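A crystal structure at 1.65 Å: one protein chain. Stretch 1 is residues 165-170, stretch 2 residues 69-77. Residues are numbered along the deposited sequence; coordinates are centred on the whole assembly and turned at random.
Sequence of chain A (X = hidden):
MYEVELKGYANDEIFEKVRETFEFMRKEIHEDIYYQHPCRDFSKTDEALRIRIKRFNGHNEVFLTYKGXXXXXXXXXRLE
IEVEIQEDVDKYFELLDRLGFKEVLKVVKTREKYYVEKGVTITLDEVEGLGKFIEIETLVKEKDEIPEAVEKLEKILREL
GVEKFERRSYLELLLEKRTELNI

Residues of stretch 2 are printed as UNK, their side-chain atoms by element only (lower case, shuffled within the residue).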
ATOM      1  N   PHE A 165     -15.643 -10.071 -27.491  1.00 28.34           N
ATOM      2  CA  PHE A 165     -14.652  -9.971 -26.437  1.00 28.98           C
ATOM      3  C   PHE A 165     -14.229  -8.524 -26.246  1.00 28.88           C
ATOM      4  O   PHE A 165     -14.363  -7.698 -27.154  1.00 29.98           O
ATOM      5  CB  PHE A 165     -13.459 -10.857 -26.780  1.00 30.04           C
ATOM      6  CG  PHE A 165     -13.746 -12.320 -26.627  1.00 30.74           C
ATOM      7  CD1 PHE A 165     -14.292 -13.049 -27.678  1.00 32.92           C
ATOM      8  CD2 PHE A 165     -13.540 -12.956 -25.410  1.00 31.32           C
ATOM      9  CE1 PHE A 165     -14.632 -14.393 -27.515  1.00 34.18           C
ATOM     10  CE2 PHE A 165     -13.875 -14.296 -25.236  1.00 33.46           C
ATOM     11  CZ  PHE A 165     -14.424 -15.015 -26.289  1.00 33.64           C
ATOM     12  N   GLU A 166     -13.716  -8.221 -25.060  1.00 27.10           N
ATOM     13  CA  GLU A 166     -13.317  -6.846 -24.743  1.00 25.36           C
ATOM     14  C   GLU A 166     -12.045  -6.805 -23.882  1.00 25.23           C
ATOM     15  O   GLU A 166     -11.982  -7.322 -22.775  1.00 24.44           O
ATOM     16  CB  GLU A 166     -14.471  -6.172 -23.990  1.00 24.46           C
ATOM     17  CG  GLU A 166     -14.139  -4.739 -23.580  1.00 25.99           C
ATOM     18  CD  GLU A 166     -14.038  -3.877 -24.820  1.00 24.50           C
ATOM     19  OE1 GLU A 166     -15.048  -3.613 -25.440  1.00 26.95           O
ATOM     20  OE2 GLU A 166     -12.936  -3.440 -25.138  1.00 27.52           O
ATOM     21  N   ARG A 167     -10.985  -6.189 -24.453  1.00 21.60           N
ATOM     22  CA  ARG A 167      -9.745  -6.048 -23.695  1.00 22.98           C
ATOM     23  C   ARG A 167      -9.743  -4.767 -22.858  1.00 20.77           C
ATOM     24  O   ARG A 167      -8.888  -4.541 -22.007  1.00 22.19           O
ATOM     25  CB  ARG A 167      -8.584  -5.972 -24.695  1.00 23.94           C
ATOM     26  CG  ARG A 167      -8.161  -7.323 -25.267  1.00 27.98           C
ATOM     27  CD  ARG A 167      -6.904  -7.200 -26.132  1.00 28.82           C
ATOM     28  NE  ARG A 167      -5.797  -6.707 -25.318  1.00 32.91           N
ATOM     29  CZ  ARG A 167      -4.681  -6.242 -25.926  1.00 34.12           C
ATOM     30  NH1 ARG A 167      -4.586  -6.218 -27.245  1.00 39.14           N
ATOM     31  NH2 ARG A 167      -3.662  -5.814 -25.174  1.00 34.32           N
ATOM     32  N   ARG A 168     -10.686  -3.862 -23.177  1.00 20.82           N
ATOM     33  CA  ARG A 168     -10.777  -2.641 -22.396  1.00 22.06           C
ATOM     34  C   ARG A 168     -11.401  -2.928 -21.033  1.00 20.59           C
ATOM     35  O   ARG A 168     -12.356  -3.679 -20.904  1.00 22.19           O
ATOM     36  CB  ARG A 168     -11.656  -1.635 -23.146  1.00 22.37           C
ATOM     37  CG  ARG A 168     -10.942  -0.926 -24.297  1.00 24.18           C
ATOM     38  CD  ARG A 168     -11.903  -0.036 -25.094  1.00 28.03           C
ATOM     39  NE  ARG A 168     -13.049  -0.828 -25.530  1.00 31.49           N
ATOM     40  CZ  ARG A 168     -14.055  -0.226 -26.210  1.00 31.59           C
ATOM     41  NH1 ARG A 168     -14.015   1.067 -26.483  1.00 33.57           N
ATOM     42  NH2 ARG A 168     -15.091  -0.965 -26.614  1.00 31.51           N
ATOM     43  N   SER A 169     -10.816  -2.309 -20.022  1.00 19.61           N
ATOM     44  CA  SER A 169     -11.275  -2.460 -18.656  1.00 19.24           C
ATOM     45  C   SER A 169     -12.597  -1.733 -18.489  1.00 18.00           C
ATOM     46  O   SER A 169     -12.955  -0.866 -19.296  1.00 17.70           O
ATOM     47  CB  SER A 169     -10.256  -1.848 -17.703  1.00 19.81           C
ATOM     48  OG  SER A 169     -10.093  -0.466 -17.982  1.00 20.57           O
ATOM     49  N   TYR A 170     -13.325  -2.082 -17.437  1.00 16.95           N
ATOM     50  CA  TYR A 170     -14.587  -1.409 -17.176  1.00 16.09           C
ATOM     51  C   TYR A 170     -14.298   0.074 -16.993  1.00 16.72           C
ATOM     52  O   TYR A 170     -15.079   0.922 -17.422  1.00 16.07           O
ATOM     53  CB  TYR A 170     -15.246  -1.964 -15.915  1.00 16.25           C
ATOM     54  CG  TYR A 170     -15.674  -3.402 -16.045  1.00 16.04           C
ATOM     55  CD1 TYR A 170     -16.397  -3.835 -17.159  1.00 16.42           C
ATOM     56  CD2 TYR A 170     -15.374  -4.330 -15.051  1.00 16.56           C
ATOM     57  CE1 TYR A 170     -16.807  -5.154 -17.278  1.00 16.77           C
ATOM     58  CE2 TYR A 170     -15.782  -5.651 -15.160  1.00 15.12           C
ATOM     59  CZ  TYR A 170     -16.495  -6.057 -16.272  1.00 17.40           C
ATOM     60  OH  TYR A 170     -16.889  -7.364 -16.378  1.00 17.71           O
ATOM     61  N   UNK A  69       1.068  -2.861 -17.550  1.00 18.62           N
ATOM     62  CA  UNK A  69       0.586  -2.804 -18.933  1.00 20.73           C
ATOM     63  C   UNK A  69       0.183  -4.184 -19.437  1.00 22.13           C
ATOM     64  O   UNK A  69       0.722  -5.201 -18.986  1.00 21.97           O
ATOM     65  c   UNK A  69       2.596  -1.533 -18.663  1.00 24.51           C
ATOM     66  c   UNK A  69       1.796  -2.270 -19.703  1.00 20.66           C
ATOM     67  c   UNK A  69       2.473  -2.435 -17.462  1.00 20.02           C
ATOM     68  N   UNK A  70      -0.771  -4.221 -20.361  1.00 22.83           N
ATOM     69  CA  UNK A  70      -1.185  -5.490 -20.943  1.00 24.68           C
ATOM     70  C   UNK A  70       0.025  -6.008 -21.708  1.00 25.46           C
ATOM     71  O   UNK A  70       0.716  -5.241 -22.384  1.00 27.94           O
ATOM     72  c   UNK A  70      -2.368  -5.293 -21.898  1.00 24.74           C
ATOM     73  c   UNK A  70      -3.687  -4.959 -21.203  1.00 26.23           C
ATOM     74  n   UNK A  70      -4.529  -2.374 -22.438  1.00 33.62           N
ATOM     75  c   UNK A  70      -4.844  -4.841 -22.195  1.00 29.85           C
ATOM     76  c   UNK A  70      -4.650  -3.675 -23.156  1.00 30.95           C
ATOM     77  N   UNK A  71       0.298  -7.304 -21.596  1.00 25.03           N
ATOM     78  CA  UNK A  71       1.443  -7.878 -22.292  1.00 27.08           C
ATOM     79  C   UNK A  71       1.015  -8.819 -23.408  1.00 28.24           C
ATOM     80  O   UNK A  71       1.853  -9.359 -24.129  1.00 28.75           O
ATOM     81  c   UNK A  71       2.350  -8.650 -21.327  1.00 28.98           C
ATOM     82  c   UNK A  71       1.560  -9.769 -20.647  1.00 29.81           C
ATOM     83  c   UNK A  71       2.411 -10.672 -19.780  1.00 31.59           C
ATOM     84  c   UNK A  71       2.938  -7.698 -20.297  1.00 31.52           C
ATOM     85  N   UNK A  72      -0.292  -8.992 -23.558  1.00 28.32           N
ATOM     86  CA  UNK A  72      -0.840  -9.885 -24.573  1.00 31.52           C
ATOM     87  C   UNK A  72      -1.868  -9.165 -25.446  1.00 32.66           C
ATOM     88  O   UNK A  72      -2.741  -8.461 -24.940  1.00 33.42           O
ATOM     89  c   UNK A  72      -1.483 -11.095 -23.885  1.00 32.00           C
ATOM     90  o   UNK A  72      -1.326 -12.560 -25.752  1.00 35.95           O
ATOM     91  o   UNK A  72      -3.273 -12.390 -24.748  1.00 32.76           O
ATOM     92  c   UNK A  72      -2.069 -12.084 -24.867  1.00 34.93           C
ATOM     93  N   UNK A  73      -1.766  -9.351 -26.758  1.00 33.65           N
ATOM     94  CA  UNK A  73      -2.677  -8.704 -27.699  1.00 33.44           C
ATOM     95  C   UNK A  73      -4.051  -9.369 -27.721  1.00 31.98           C
ATOM     96  O   UNK A  73      -5.043  -8.742 -28.097  1.00 32.80           O
ATOM     97  o   UNK A  73       0.680 -10.223 -27.682  1.00 44.68           O
ATOM     98  o   UNK A  73      -0.407 -11.220 -29.307  1.00 46.01           O
ATOM     99  c   UNK A  73      -0.064 -10.191 -28.687  1.00 42.52           C
ATOM    100  c   UNK A  73      -0.577  -8.845 -29.173  1.00 40.12           C
ATOM    101  c   UNK A  73      -2.092  -8.740 -29.117  1.00 36.19           C
ATOM    102  N   UNK A  74      -4.100 -10.633 -27.318  1.00 30.75           N
ATOM    103  CA  UNK A  74      -5.345 -11.393 -27.323  1.00 29.87           C
ATOM    104  C   UNK A  74      -6.082 -11.455 -25.990  1.00 29.55           C
ATOM    105  O   UNK A  74      -7.124 -12.106 -25.895  1.00 30.35           O
ATOM    106  c   UNK A  74      -3.633 -12.447 -29.833  1.00 37.62           C
ATOM    107  c   UNK A  74      -3.416 -12.884 -31.274  1.00 38.16           C
ATOM    108  c   UNK A  74      -4.950 -12.982 -29.311  1.00 35.20           C
ATOM    109  c   UNK A  74      -5.084 -12.823 -27.802  1.00 32.80           C
ATOM    110  n   UNK A  74      -4.585 -12.546 -32.134  1.00 39.62           N
ATOM    111  N   UNK A  75      -5.556 -10.794 -24.964  1.00 25.15           N
ATOM    112  CA  UNK A  75      -6.225 -10.831 -23.670  1.00 22.64           C
ATOM    113  C   UNK A  75      -5.926  -9.584 -22.827  1.00 23.17           C
ATOM    114  O   UNK A  75      -5.245  -8.659 -23.240  1.00 21.45           O
ATOM    115  o   UNK A  75      -4.428 -11.927 -22.493  1.00 20.49           O
ATOM    116  c   UNK A  75      -5.775 -12.096 -22.932  1.00 20.76           C
ATOM    117  N   UNK A  76      -6.510  -9.572 -21.617  1.00 22.33           N
ATOM    118  CA  UNK A  76      -6.281  -8.458 -20.702  1.00 23.73           C
ATOM    119  C   UNK A  76      -5.196  -8.801 -19.671  1.00 23.63           C
ATOM    120  O   UNK A  76      -5.044  -8.150 -18.647  1.00 23.70           O
ATOM    121  c   UNK A  76      -7.596  -8.178 -19.968  1.00 26.32           C
ATOM    122  c   UNK A  76      -8.752  -7.832 -20.912  1.00 31.29           C
ATOM    123  c   UNK A  76     -10.097  -7.774 -20.179  1.00 34.82           C
ATOM    124  c   UNK A  76     -10.050  -6.883 -18.933  1.00 36.56           C
ATOM    125  n   UNK A  76     -11.348  -6.913 -18.267  1.00 38.85           N
ATOM    126  N   UNK A  77      -4.457  -9.894 -19.952  1.00 21.85           N
ATOM    127  CA  UNK A  77      -3.433 -10.352 -19.016  1.00 19.59           C
ATOM    128  C   UNK A  77      -2.384  -9.281 -18.751  1.00 20.08           C
ATOM    129  O   UNK A  77      -1.852  -8.662 -19.663  1.00 19.00           O
ATOM    130  c   UNK A  77      -1.679 -12.088 -18.632  1.00 19.62           C
ATOM    131  o   UNK A  77      -3.698 -12.611 -19.840  1.00 20.34           O
ATOM    132  c   UNK A  77      -2.738 -11.575 -19.609  1.00 20.26           C
TER
HETATM  133  O   HOH W   1     -11.881  -5.014 -16.285  1.00 34.55           O

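Position 69 has three side-chain carbons, and one of them lies within bonding distance of the backbone N, so the chain closes a ring; this is Pro-69, out of reach of stretch 1.

Position 70 carries four carbons in an unbranched row ending in nitrogen, which defines Lys-70. Its CA-to-CB bond points toward stretch 1, and CE lies 3.1 Å from Arg-167 NH2. The ammonium offers no attraction here: NZ stands 4.5 Å from Arg-167 NH2, like charge near like charge, and is hydrogen-bonded elsewhere in the structure.

Position 71 has four carbons forked at the first, one arm two carbons long: Ile-71. It points away and makes no contact.

At position 72, two carbons, the second bearing two oxygens, give Asp-72. Its backbone O is 2.8 Å from Arg-167 NH2, but the angle is too poor for a hydrogen bond.

Position 73 shows three carbons, the third with two oxygens, hence Glu-73. The side chain as a whole is directed away, although CB comes within 4.0 Å of Arg-167 NH1. The closer approach is by the backbone, with O 2.7 Å from Arg-167 NH1.

Position 74 repeats four carbons in a row and a terminal nitrogen: Lys-74. Its side chain points away; the backbone C is 4.3 Å from Arg-167 CD.

Position 75 has one carbon and one oxygen, so Ser-75. Its OG donates to Asp-72 OD2 at 2.6 Å, a bond that ties the loop to itself, while its backbone O is 2.9 Å from Arg-167 NE.

Position 76 again has four carbons ending in nitrogen: Lys-76. CG packs 3.5 Å from Arg-167 CA, and CD lies 3.2 Å from Glu-166 O. NZ donates to water 1 at 2.8 Å; that water also accepts a weak bond from Tyr-170 N at 3.5 Å. NZ sits 5.6 Å from the Tyr-170 ring centroid, nearly along its normal, at most a weak attraction.

Position 77 has one carbon carrying an oxygen and a second carbon: Thr-77, without contact across. Its OG1 donates to Ser-75 OG at 2.8 Å, and its O accepts from Ile-71 N at 3.2 Å, joining the two ends of the loop.

The contact buries 368 Å², with Arg-167 contributing the largest share. Its CB leaves sideways, but the guanidinium reaches the carbonyls of 72, 73 and 75, with Glu-73 CA and Asp-72 O over one face. Lys-76 supplies the complementary packing along the backbone of stretch 1.

Stretch 2 (69-77) PKIDEKSKT
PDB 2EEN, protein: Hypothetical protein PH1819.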